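Local coordinates for protein TRAS1 ORF2p (Bombyx mori, PDB 1WDU) that provides the N-terminal endonuclease domain of a telomere-specific non-LTR retrotransposon, which probably nicks telomeric DNA where the element inserts, at residues W115-V120 against P146-F151; R69-T74 against I85-H90; L219-R224 against N240-K245. The protein carries 1 engineered substitution. All coordinates share one frame; numbering follows the deposited sequence.

In the fold
The endonuclease domain is a four-layered alpha/beta sandwich, and the three contacts sample both of its central sheets. Interactions 2 and 3 are antiparallel hairpins at the two outer edges of one mixed sheet, their centres about 21 Å apart and their nearest atoms about 10 Å apart. Interaction 1, a parallel pair in the facing sheet, touches both. Its centre is about 15 Å from that of interaction 2, where Ile85 CD1 packs on Leu119 O at 3.7 Å, and about 13 Å from that of interaction 3. There Ile150 CD1 meets Ile241 CD1 at 3.6 Å, and Trp115 NE1 probably hydrogen-bonds Arg242 O at 3.1 Å.

Interaction 1 (W115-V120 against P146-F151)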
loop_
_atom_site.group_PDB
_atom_site.type_symbol
_atom_site.label_atom_id
_atom_site.label_comp_id
_atom_site.label_asym_id
_atom_site.label_seq_id
_atom_site.Cartn_x
_atom_site.Cartn_y
_atom_site.Cartn_z
ATOM N N TRP A 115 -17.218 -8.840 5.331
ATOM C CA TRP A 115 -17.051 -7.391 5.359
ATOM C C TRP A 115 -16.832 -6.749 3.997
ATOM O O TRP A 115 -16.834 -7.418 2.969
ATOM C CB TRP A 115 -15.872 -7.024 6.271
ATOM C CG TRP A 115 -14.659 -7.934 6.155
ATOM C CD1 TRP A 115 -14.062 -8.621 7.173
ATOM C CD2 TRP A 115 -13.893 -8.232 4.971
ATOM N NE1 TRP A 115 -12.978 -9.325 6.704
ATOM C CE2 TRP A 115 -12.851 -9.106 5.356
ATOM C CE3 TRP A 115 -13.985 -7.845 3.624
ATOM C CZ2 TRP A 115 -11.907 -9.603 4.444
ATOM C CZ3 TRP A 115 -13.044 -8.339 2.716
ATOM C CH2 TRP A 115 -12.020 -9.208 3.133
ATOM N N GLU A 116 -16.655 -5.432 4.010
ATOM C CA GLU A 116 -16.381 -4.667 2.800
ATOM C C GLU A 116 -15.272 -3.695 3.185
ATOM O O GLU A 116 -15.457 -2.850 4.061
ATOM C CB GLU A 116 -17.613 -3.899 2.333
ATOM C CG GLU A 116 -17.473 -3.378 0.908
ATOM C CD GLU A 116 -18.749 -2.752 0.380
ATOM O OE1 GLU A 116 -19.835 -3.307 0.661
ATOM O OE2 GLU A 116 -18.667 -1.717 -0.321
ATOM N N ILE A 117 -14.122 -3.824 2.528
ATOM C CA ILE A 117 -12.968 -2.987 2.829
ATOM C C ILE A 117 -12.480 -2.121 1.667
ATOM O O ILE A 117 -12.303 -2.599 0.547
ATOM C CB ILE A 117 -11.797 -3.877 3.324
ATOM C CG1 ILE A 117 -12.224 -4.622 4.590
ATOM C CG2 ILE A 117 -10.553 -3.034 3.581
ATOM C CD1 ILE A 117 -11.166 -5.522 5.161
ATOM N N THR A 118 -12.269 -0.837 1.946
ATOM C CA THR A 118 -11.767 0.091 0.944
ATOM C C THR A 118 -10.239 0.043 1.054
ATOM O O THR A 118 -9.671 0.314 2.116
ATOM C CB THR A 118 -12.262 1.525 1.217
ATOM O OG1 THR A 118 -13.694 1.533 1.253
ATOM C CG2 THR A 118 -11.786 2.483 0.123
ATOM N N LEU A 119 -9.582 -0.323 -0.040
ATOM C CA LEU A 119 -8.125 -0.436 -0.069
ATOM C C LEU A 119 -7.492 0.678 -0.874
ATOM O O LEU A 119 -8.049 1.141 -1.859
ATOM C CB LEU A 119 -7.696 -1.756 -0.710
ATOM C CG LEU A 119 -8.039 -3.075 -0.038
ATOM C CD1 LEU A 119 -7.788 -4.205 -1.025
ATOM C CD2 LEU A 119 -7.199 -3.239 1.226
ATOM N N VAL A 120 -6.314 1.111 -0.465
ATOM C CA VAL A 120 -5.665 2.141 -1.241
ATOM C C VAL A 120 -4.167 1.931 -1.324
ATOM O O VAL A 120 -3.518 1.587 -0.339
ATOM C CB VAL A 120 -6.018 3.564 -0.701
ATOM C CG1 VAL A 120 -6.324 3.496 0.755
ATOM C CG2 VAL A 120 -4.881 4.546 -0.990
ATOM N N PRO A 146 -15.528 6.657 7.783
ATOM C CA PRO A 146 -14.446 6.568 8.772
ATOM C C PRO A 146 -14.137 5.145 9.238
ATOM O O PRO A 146 -13.526 4.950 10.293
ATOM C CB PRO A 146 -14.970 7.426 9.909
ATOM C CG PRO A 146 -16.417 7.046 9.911
ATOM C CD PRO A 146 -16.779 7.093 8.433
ATOM N N LYS A 147 -14.562 4.156 8.462
ATOM C CA LYS A 147 -14.324 2.759 8.815
ATOM C C LYS A 147 -13.916 1.919 7.609
ATOM O O LYS A 147 -14.115 2.319 6.463
ATOM C CB LYS A 147 -15.585 2.145 9.433
ATOM C CG LYS A 147 -15.966 2.689 10.800
ATOM C CD LYS A 147 -17.193 1.969 11.357
ATOM C CE LYS A 147 -18.428 2.194 10.481
ATOM N NZ LYS A 147 -19.654 1.531 11.025
ATOM N N ARG A 148 -13.338 0.752 7.880
ATOM C CA ARG A 148 -12.937 -0.168 6.824
ATOM C C ARG A 148 -11.942 0.425 5.821
ATOM O O ARG A 148 -12.077 0.222 4.619
ATOM C CB ARG A 148 -14.187 -0.637 6.077
ATOM C CG ARG A 148 -15.253 -1.226 6.974
ATOM C CD ARG A 148 -14.770 -2.519 7.591
ATOM N NE ARG A 148 -15.604 -2.921 8.718
ATOM C CZ ARG A 148 -15.415 -4.030 9.419
ATOM N NH1 ARG A 148 -14.420 -4.846 9.101
ATOM N NH2 ARG A 148 -16.212 -4.320 10.438
ATOM N N LEU A 149 -10.954 1.161 6.307
ATOM C CA LEU A 149 -9.961 1.741 5.420
ATOM C C LEU A 149 -8.571 1.175 5.692
ATOM O O LEU A 149 -8.183 1.012 6.846
ATOM C CB LEU A 149 -9.912 3.269 5.580
ATOM C CG LEU A 149 -11.155 4.124 5.293
ATOM C CD1 LEU A 149 -10.752 5.600 5.322
ATOM C CD2 LEU A 149 -11.748 3.780 3.939
ATOM N N ILE A 150 -7.840 0.863 4.625
ATOM C CA ILE A 150 -6.462 0.366 4.722
ATOM C C ILE A 150 -5.650 1.059 3.627
ATOM O O ILE A 150 -6.015 1.010 2.450
ATOM C CB ILE A 150 -6.335 -1.163 4.481
ATOM C CG1 ILE A 150 -7.196 -1.949 5.473
ATOM C CG2 ILE A 150 -4.877 -1.584 4.653
ATOM C CD1 ILE A 150 -7.153 -3.471 5.243
ATOM N N PHE A 151 -4.554 1.702 4.022
ATOM C CA PHE A 151 -3.689 2.410 3.086
ATOM C C PHE A 151 -2.325 1.778 3.118
ATOM O O PHE A 151 -1.836 1.405 4.179
ATOM C CB PHE A 151 -3.483 3.880 3.476
ATOM C CG PHE A 151 -4.715 4.728 3.410
ATOM C CD1 PHE A 151 -5.710 4.614 4.378
ATOM C CD2 PHE A 151 -4.855 5.690 2.405
ATOM C CE1 PHE A 151 -6.827 5.454 4.351
ATOM C CE2 PHE A 151 -5.966 6.529 2.367
ATOM C CZ PHE A 151 -6.956 6.409 3.347
#
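Two neighbouring parallel strands meet here in the buried interior of one sheet of the sandwich, at the start of strands 116-123 and 149-154. Their backbones are laced in register by three hydrogen bonds: Thr118 N gives to Arg148 O at 2.9 Å, Thr118 O receives Ile150 N at 3.2 Å, and Val120 N gives to Ile150 O at 2.9 Å. All three donors lie nearly along the C=O axis of their acceptors, although the last N-H is turned well off the line, at 137°. Side chains alternate between the faces. On one, Ile117 CG2 touches Ile150 CD1 at 3.8 Å, the two chains crossing obliquely, while Leu119 runs alongside Ile150 with CD2 against CB at 4.0 Å. On the other, Leu149 and Thr118 lie side by side, CD2 of the leucine 3.6 Å from CB of the threonine. Arg148, in a left-handed backbone conformation just before its strand, reaches back along residues 115-117. A bend at chi2 (-67°) keeps its aliphatic part against Glu116 O, and Trp115 CB lies over one face of its guanidinium, 3.9 Å from NH1. The indole, with CG in the crowded position between N and C (chi1 41°), carries Ile117 CD1 over the centre of one face. Strands 116-123 and 149-154 are the two strands of a beta-alpha-beta crossover: helix 131-142 packs on Leu149 and Phe151, whereas Ile117 and Ile150 face strand 237-241 of the opposing sheet.

Interaction 2 (R69-T74 against I85-H90); sequences RVFQST and IAVFDH
Phe71 leaves strand 69-72 with CG anti to its carbonyl carbon (chi1 -55°), and its ring runs along the backbone of strand 83-87. CB starts 3.9 Å from Ile85 O, and CG stays near the same oxygen. CD1 is the ring atom nearest to it, at 3.5 Å, and the oxygen lies at the ring edge, in its plane. One atom further, CE1 meets Val87 CG2 at 3.9 Å, the two side chains crossing obliquely; beyond this the ring packs on Val94, Gln96 and Val108 of the facing sheet. What fixes the start of this path is the backbone, since Phe71 and Ile85 form a hydrogen-bonded pair: Phe71 N gives to Ile85 O at 2.9 Å, and Ile85 N returns the bond to Phe71 O. Ile85 O is therefore gripped by an N-H while the phenyl edge lies beside it. Two residues away, Arg69 and Val87 repeat the pattern, the bond from Val87 N to Arg69 O being short (2.8 Å) and almost straight (173°). Arg69 points to the same face as Phe71, bends at chi3 (-78°) and hooks over the end of the other strand. There NH2, with Val87 CG1 beside it, makes a weak bond of 3.3 Å to Asp89 O, which lies at the edge of the guanidinium; Leu92 O gives NH2 a second weak acceptor. The Asp89 carboxylate takes another course, accepting the N-H groups of Asp91 and Leu92. Between the paired residues, Val70 and Ala86 sit side by side on the opposite face as a non-hydrogen-bonded pair. Such alternation is that of a classical antiparallel beta hairpin, here closing one edge of a sandwich sheet.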
loop_
_atom_site.group_PDB
_atom_site.type_symbol
_atom_site.label_atom_id
_atom_site.label_comp_id
_atom_site.label_asym_id
_atom_site.label_seq_id
_atom_site.Cartn_x
_atom_site.Cartn_y
_atom_site.Cartn_z
ATOM N N ARG A 69 -6.599 -9.313 -11.796
ATOM C CA ARG A 69 -7.193 -8.025 -12.120
ATOM C C ARG A 69 -6.312 -6.919 -11.548
ATOM O O ARG A 69 -5.946 -6.944 -10.368
ATOM C CB ARG A 69 -8.621 -7.947 -11.567
ATOM C CG ARG A 69 -9.504 -9.055 -12.126
ATOM C CD ARG A 69 -10.994 -8.822 -11.949
ATOM N NE ARG A 69 -11.523 -9.104 -10.612
ATOM C CZ ARG A 69 -11.068 -10.043 -9.792
ATOM N NH1 ARG A 69 -10.041 -10.801 -10.156
ATOM N NH2 ARG A 69 -11.668 -10.252 -8.622
ATOM N N VAL A 70 -5.948 -5.962 -12.396
ATOM C CA VAL A 70 -5.103 -4.862 -11.962
ATOM C C VAL A 70 -5.799 -3.520 -12.124
ATOM O O VAL A 70 -6.327 -3.203 -13.186
ATOM C CB VAL A 70 -3.773 -4.838 -12.738
ATOM C CG1 VAL A 70 -2.893 -3.692 -12.233
ATOM C CG2 VAL A 70 -3.056 -6.168 -12.569
ATOM N N PHE A 71 -5.793 -2.738 -11.052
ATOM C CA PHE A 71 -6.420 -1.421 -11.048
ATOM C C PHE A 71 -5.314 -0.419 -10.845
ATOM O O PHE A 71 -4.585 -0.473 -9.854
ATOM C CB PHE A 71 -7.454 -1.355 -9.930
ATOM C CG PHE A 71 -8.464 -2.450 -10.018
ATOM C CD1 PHE A 71 -8.160 -3.729 -9.547
ATOM C CD2 PHE A 71 -9.674 -2.247 -10.683
ATOM C CE1 PHE A 71 -9.040 -4.792 -9.746
ATOM C CE2 PHE A 71 -10.563 -3.308 -10.888
ATOM C CZ PHE A 71 -10.246 -4.579 -10.423
ATOM N N GLN A 72 -5.187 0.490 -11.802
ATOM C CA GLN A 72 -4.128 1.475 -11.779
ATOM C C GLN A 72 -4.555 2.902 -11.521
ATOM O O GLN A 72 -5.716 3.274 -11.698
ATOM C CB GLN A 72 -3.376 1.428 -13.102
ATOM C CG GLN A 72 -2.975 0.031 -13.518
ATOM C CD GLN A 72 -2.220 0.015 -14.830
ATOM O OE1 GLN A 72 -2.655 0.611 -15.811
ATOM N NE2 GLN A 72 -1.089 -0.677 -14.857
ATOM N N SER A 73 -3.581 3.696 -11.097
ATOM C CA SER A 73 -3.785 5.105 -10.847
ATOM C C SER A 73 -3.675 5.762 -12.223
ATOM O O SER A 73 -3.200 5.143 -13.178
ATOM C CB SER A 73 -2.689 5.626 -9.916
ATOM O OG SER A 73 -1.403 5.378 -10.461
ATOM N N THR A 74 -4.111 7.011 -12.323
ATOM C CA THR A 74 -4.067 7.741 -13.584
ATOM C C THR A 74 -2.703 7.659 -14.257
ATOM O O THR A 74 -1.686 8.029 -13.667
ATOM C CB THR A 74 -4.405 9.216 -13.365
ATOM O OG1 THR A 74 -5.593 9.310 -12.570
ATOM C CG2 THR A 74 -4.632 9.910 -14.704
ATOM N N ILE A 85 -3.276 -1.652 -7.732
ATOM C CA ILE A 85 -3.727 -2.676 -6.820
ATOM C C ILE A 85 -4.021 -3.939 -7.629
ATOM O O ILE A 85 -4.846 -3.931 -8.545
ATOM C CB ILE A 85 -4.976 -2.213 -6.048
ATOM C CG1 ILE A 85 -4.602 -1.033 -5.138
ATOM C CG2 ILE A 85 -5.547 -3.367 -5.244
ATOM C CD1 ILE A 85 -5.763 -0.431 -4.345
ATOM N N ALA A 86 -3.320 -5.018 -7.301
ATOM C CA ALA A 86 -3.517 -6.291 -7.992
ATOM C C ALA A 86 -4.355 -7.236 -7.140
ATOM O O ALA A 86 -4.079 -7.447 -5.957
ATOM C CB ALA A 86 -2.169 -6.935 -8.300
ATOM N N VAL A 87 -5.390 -7.797 -7.744
ATOM C CA VAL A 87 -6.247 -8.735 -7.046
ATOM C C VAL A 87 -6.023 -10.106 -7.675
ATOM O O VAL A 87 -6.392 -10.335 -8.828
ATOM C CB VAL A 87 -7.733 -8.338 -7.167
ATOM C CG1 VAL A 87 -8.596 -9.328 -6.400
ATOM C CG2 VAL A 87 -7.942 -6.916 -6.620
ATOM N N PHE A 88 -5.389 -11.004 -6.929
ATOM C CA PHE A 88 -5.119 -12.351 -7.423
ATOM C C PHE A 88 -6.280 -13.303 -7.129
ATOM O O PHE A 88 -6.428 -14.339 -7.780
ATOM C CB PHE A 88 -3.825 -12.900 -6.802
ATOM C CG PHE A 88 -2.633 -12.012 -7.014
ATOM C CD1 PHE A 88 -2.328 -10.997 -6.102
ATOM C CD2 PHE A 88 -1.850 -12.144 -8.153
ATOM C CE1 PHE A 88 -1.259 -10.123 -6.327
ATOM C CE2 PHE A 88 -0.783 -11.278 -8.390
ATOM C CZ PHE A 88 -0.489 -10.265 -7.475
ATOM N N ASP A 89 -7.100 -12.949 -6.144
ATOM C CA ASP A 89 -8.243 -13.772 -5.789
ATOM C C ASP A 89 -9.311 -13.570 -6.861
ATOM O O ASP A 89 -9.930 -12.510 -6.950
ATOM C CB ASP A 89 -8.763 -13.378 -4.403
ATOM C CG ASP A 89 -9.909 -14.260 -3.935
ATOM O OD1 ASP A 89 -10.011 -14.502 -2.715
ATOM O OD2 ASP A 89 -10.714 -14.699 -4.781
ATOM N N HIS A 90 -9.506 -14.605 -7.673
ATOM C CA HIS A 90 -10.452 -14.594 -8.787
ATOM C C HIS A 90 -11.925 -14.349 -8.447
ATOM O O HIS A 90 -12.651 -13.752 -9.249
ATOM C CB HIS A 90 -10.312 -15.913 -9.569
ATOM C CG HIS A 90 -11.164 -15.991 -10.800
ATOM N ND1 HIS A 90 -12.540 -16.078 -10.755
ATOM C CD2 HIS A 90 -10.831 -15.995 -12.114
ATOM C CE1 HIS A 90 -13.019 -16.131 -11.986
ATOM N NE2 HIS A 90 -12.003 -16.082 -12.830
#

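Interaction 3 (L219-R224 against N240-K245)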
loop_
_atom_site.group_PDB
_atom_site.type_symbol
_atom_site.label_atom_id
_atom_site.label_comp_id
_atom_site.label_asym_id
_atom_site.label_seq_id
_atom_site.Cartn_x
_atom_site.Cartn_y
_atom_site.Cartn_z
ATOM N N LEU A 219 -8.549 -7.150 12.812
ATOM C CA LEU A 219 -8.790 -7.885 11.576
ATOM C C LEU A 219 -7.471 -8.037 10.823
ATOM O O LEU A 219 -7.409 -8.719 9.802
ATOM C CB LEU A 219 -9.786 -7.130 10.693
ATOM C CG LEU A 219 -11.289 -7.347 10.890
ATOM C CD1 LEU A 219 -11.649 -7.340 12.366
ATOM C CD2 LEU A 219 -12.038 -6.257 10.142
ATOM N N ILE A 220 -6.419 -7.410 11.341
ATOM C CA ILE A 220 -5.115 -7.450 10.689
ATOM C C ILE A 220 -4.003 -7.957 11.593
ATOM O O ILE A 220 -3.925 -7.578 12.757
ATOM C CB ILE A 220 -4.729 -6.033 10.173
ATOM C CG1 ILE A 220 -5.690 -5.611 9.058
ATOM C CG2 ILE A 220 -3.279 -6.012 9.701
ATOM C CD1 ILE A 220 -5.482 -4.200 8.574
ATOM N N ASP A 221 -3.138 -8.810 11.056
ATOM C CA ASP A 221 -2.020 -9.329 11.833
ATOM C C ASP A 221 -0.910 -9.863 10.933
ATOM O O ASP A 221 -1.088 -9.988 9.720
ATOM C CB ASP A 221 -2.499 -10.422 12.805
ATOM C CG ASP A 221 -2.934 -11.702 12.102
ATOM O OD1 ASP A 221 -2.060 -12.442 11.602
ATOM O OD2 ASP A 221 -4.154 -11.974 12.053
ATOM N N GLY A 222 0.240 -10.154 11.531
ATOM C CA GLY A 222 1.353 -10.684 10.773
ATOM C C GLY A 222 2.123 -9.678 9.944
ATOM O O GLY A 222 2.878 -10.070 9.051
ATOM N N TRP A 223 1.958 -8.388 10.233
ATOM C CA TRP A 223 2.668 -7.356 9.477
ATOM C C TRP A 223 4.161 -7.560 9.625
ATOM O O TRP A 223 4.697 -7.514 10.728
ATOM C CB TRP A 223 2.316 -5.947 9.976
ATOM C CG TRP A 223 2.718 -4.870 8.995
ATOM C CD1 TRP A 223 1.909 -4.255 8.081
ATOM C CD2 TRP A 223 4.036 -4.334 8.786
ATOM N NE1 TRP A 223 2.638 -3.373 7.319
ATOM C CE2 TRP A 223 3.945 -3.400 7.728
ATOM C CE3 TRP A 223 5.284 -4.552 9.390
ATOM C CZ2 TRP A 223 5.060 -2.681 7.256
ATOM C CZ3 TRP A 223 6.394 -3.838 8.921
ATOM C CH2 TRP A 223 6.270 -2.912 7.861
ATOM N N ARG A 224 4.836 -7.777 8.509
ATOM C CA ARG A 224 6.273 -7.981 8.536
ATOM C C ARG A 224 6.865 -7.558 7.207
ATOM O O ARG A 224 6.144 -7.376 6.224
ATOM C CB ARG A 224 6.611 -9.458 8.809
ATOM C CG ARG A 224 5.866 -10.446 7.928
ATOM C CD ARG A 224 6.516 -11.830 7.900
ATOM N NE ARG A 224 5.776 -12.754 7.035
ATOM C CZ ARG A 224 6.265 -13.892 6.540
ATOM N NH1 ARG A 224 7.510 -14.271 6.815
ATOM N NH2 ARG A 224 5.509 -14.654 5.758
ATOM N N ASN A 240 -1.973 -9.846 7.035
ATOM C CA ASN A 240 -3.224 -10.562 6.788
ATOM C C ASN A 240 -4.482 -9.836 7.235
ATOM O O ASN A 240 -4.453 -9.014 8.152
ATOM C CB ASN A 240 -3.208 -11.915 7.507
ATOM C CG ASN A 240 -1.903 -12.652 7.337
ATOM O OD1 ASN A 240 -1.577 -13.125 6.246
ATOM N ND2 ASN A 240 -1.138 -12.751 8.422
ATOM N N ILE A 241 -5.587 -10.162 6.574
ATOM C CA ILE A 241 -6.897 -9.620 6.918
ATOM C C ILE A 241 -7.761 -10.844 7.227
ATOM O O ILE A 241 -8.013 -11.671 6.344
ATOM C CB ILE A 241 -7.538 -8.847 5.756
ATOM C CG1 ILE A 241 -6.632 -7.691 5.327
ATOM C CG2 ILE A 241 -8.893 -8.307 6.196
ATOM C CD1 ILE A 241 -7.175 -6.887 4.162
ATOM N N ARG A 242 -8.188 -10.965 8.483
ATOM C CA ARG A 242 -9.001 -12.096 8.930
ATOM C C ARG A 242 -10.421 -11.696 9.317
ATOM O O ARG A 242 -11.120 -11.029 8.553
ATOM C CB ARG A 242 -8.330 -12.774 10.127
ATOM C CG ARG A 242 -6.994 -13.426 9.814
ATOM C CD ARG A 242 -6.290 -13.832 11.096
ATOM N NE ARG A 242 -4.949 -14.361 10.863
ATOM C CZ ARG A 242 -4.692 -15.514 10.256
ATOM N NH1 ARG A 242 -5.689 -16.268 9.814
ATOM N NH2 ARG A 242 -3.437 -15.920 10.101
ATOM N N LEU A 243 -10.832 -12.121 10.512
ATOM C CA LEU A 243 -12.163 -11.831 11.050
ATOM C C LEU A 243 -12.205 -11.801 12.587
ATOM O O LEU A 243 -12.901 -10.973 13.174
ATOM C CB LEU A 243 -13.171 -12.854 10.524
ATOM C CG LEU A 243 -13.631 -12.591 9.090
ATOM C CD1 LEU A 243 -14.401 -13.783 8.534
ATOM C CD2 LEU A 243 -14.493 -11.346 9.097
ATOM N N GLN A 244 -11.459 -12.706 13.220
ATOM C CA GLN A 244 -11.385 -12.801 14.683
ATOM C C GLN A 244 -12.646 -12.313 15.393
ATOM O O GLN A 244 -12.692 -11.181 15.876
ATOM C CB GLN A 244 -10.169 -12.023 15.192
ATOM N N LYS A 245 -13.660 -13.172 15.458
ATOM C CA LYS A 245 -14.932 -12.833 16.103
ATOM C C LYS A 245 -15.868 -14.040 16.172
ATOM O O LYS A 245 -16.328 -14.373 17.288
ATOM C CB LYS A 245 -15.610 -11.695 15.348
ATOM O OXT LYS A 245 -16.137 -14.637 15.108
#
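Three polar side chains, Asp221, Asn240 and Arg242, meet over one face of an antiparallel strand pair, and their planes define the contact. The Asp221 carboxylate and the Arg242 guanidinium are nearly coplanar, only 7° apart, although the two side chains cross at about a right angle. Arg242, extended from CG to NE, comes edge-on and presents NE to OD2 at 2.8 Å; this salt bridge is held through a single nitrogen, and its hydrogen bond is weak because the N-H is bent to 129°. At the second oxygen, Asn240 turns its amide 53° out of the carboxylate plane and sends ND2 to Asp221 OD1, a weak bond of 3.3 Å. The carboxylate, set in the crowded position between N and C by chi1, is thus approached at both oxygens, which would favour its charged form. Below it the backbones pair: Asn240 N gives to Asp221 O at 2.8 Å, while Asp221 N approaches Asn240 O from above the carbonyl plane. Arg242 N extends the pairing to Leu219 O at 2.7 Å. Ile220 and Ile241 turn to the opposite face, their CG1 atoms 4.4 Å apart, and both reach Ile150 of the facing sheet. Strands 220-225 and 237-241 form a beta hairpin at the sheet edge, and the loop joining them contains the Ser-Asp-His sequence characteristic of this DNase I-like endonuclease family.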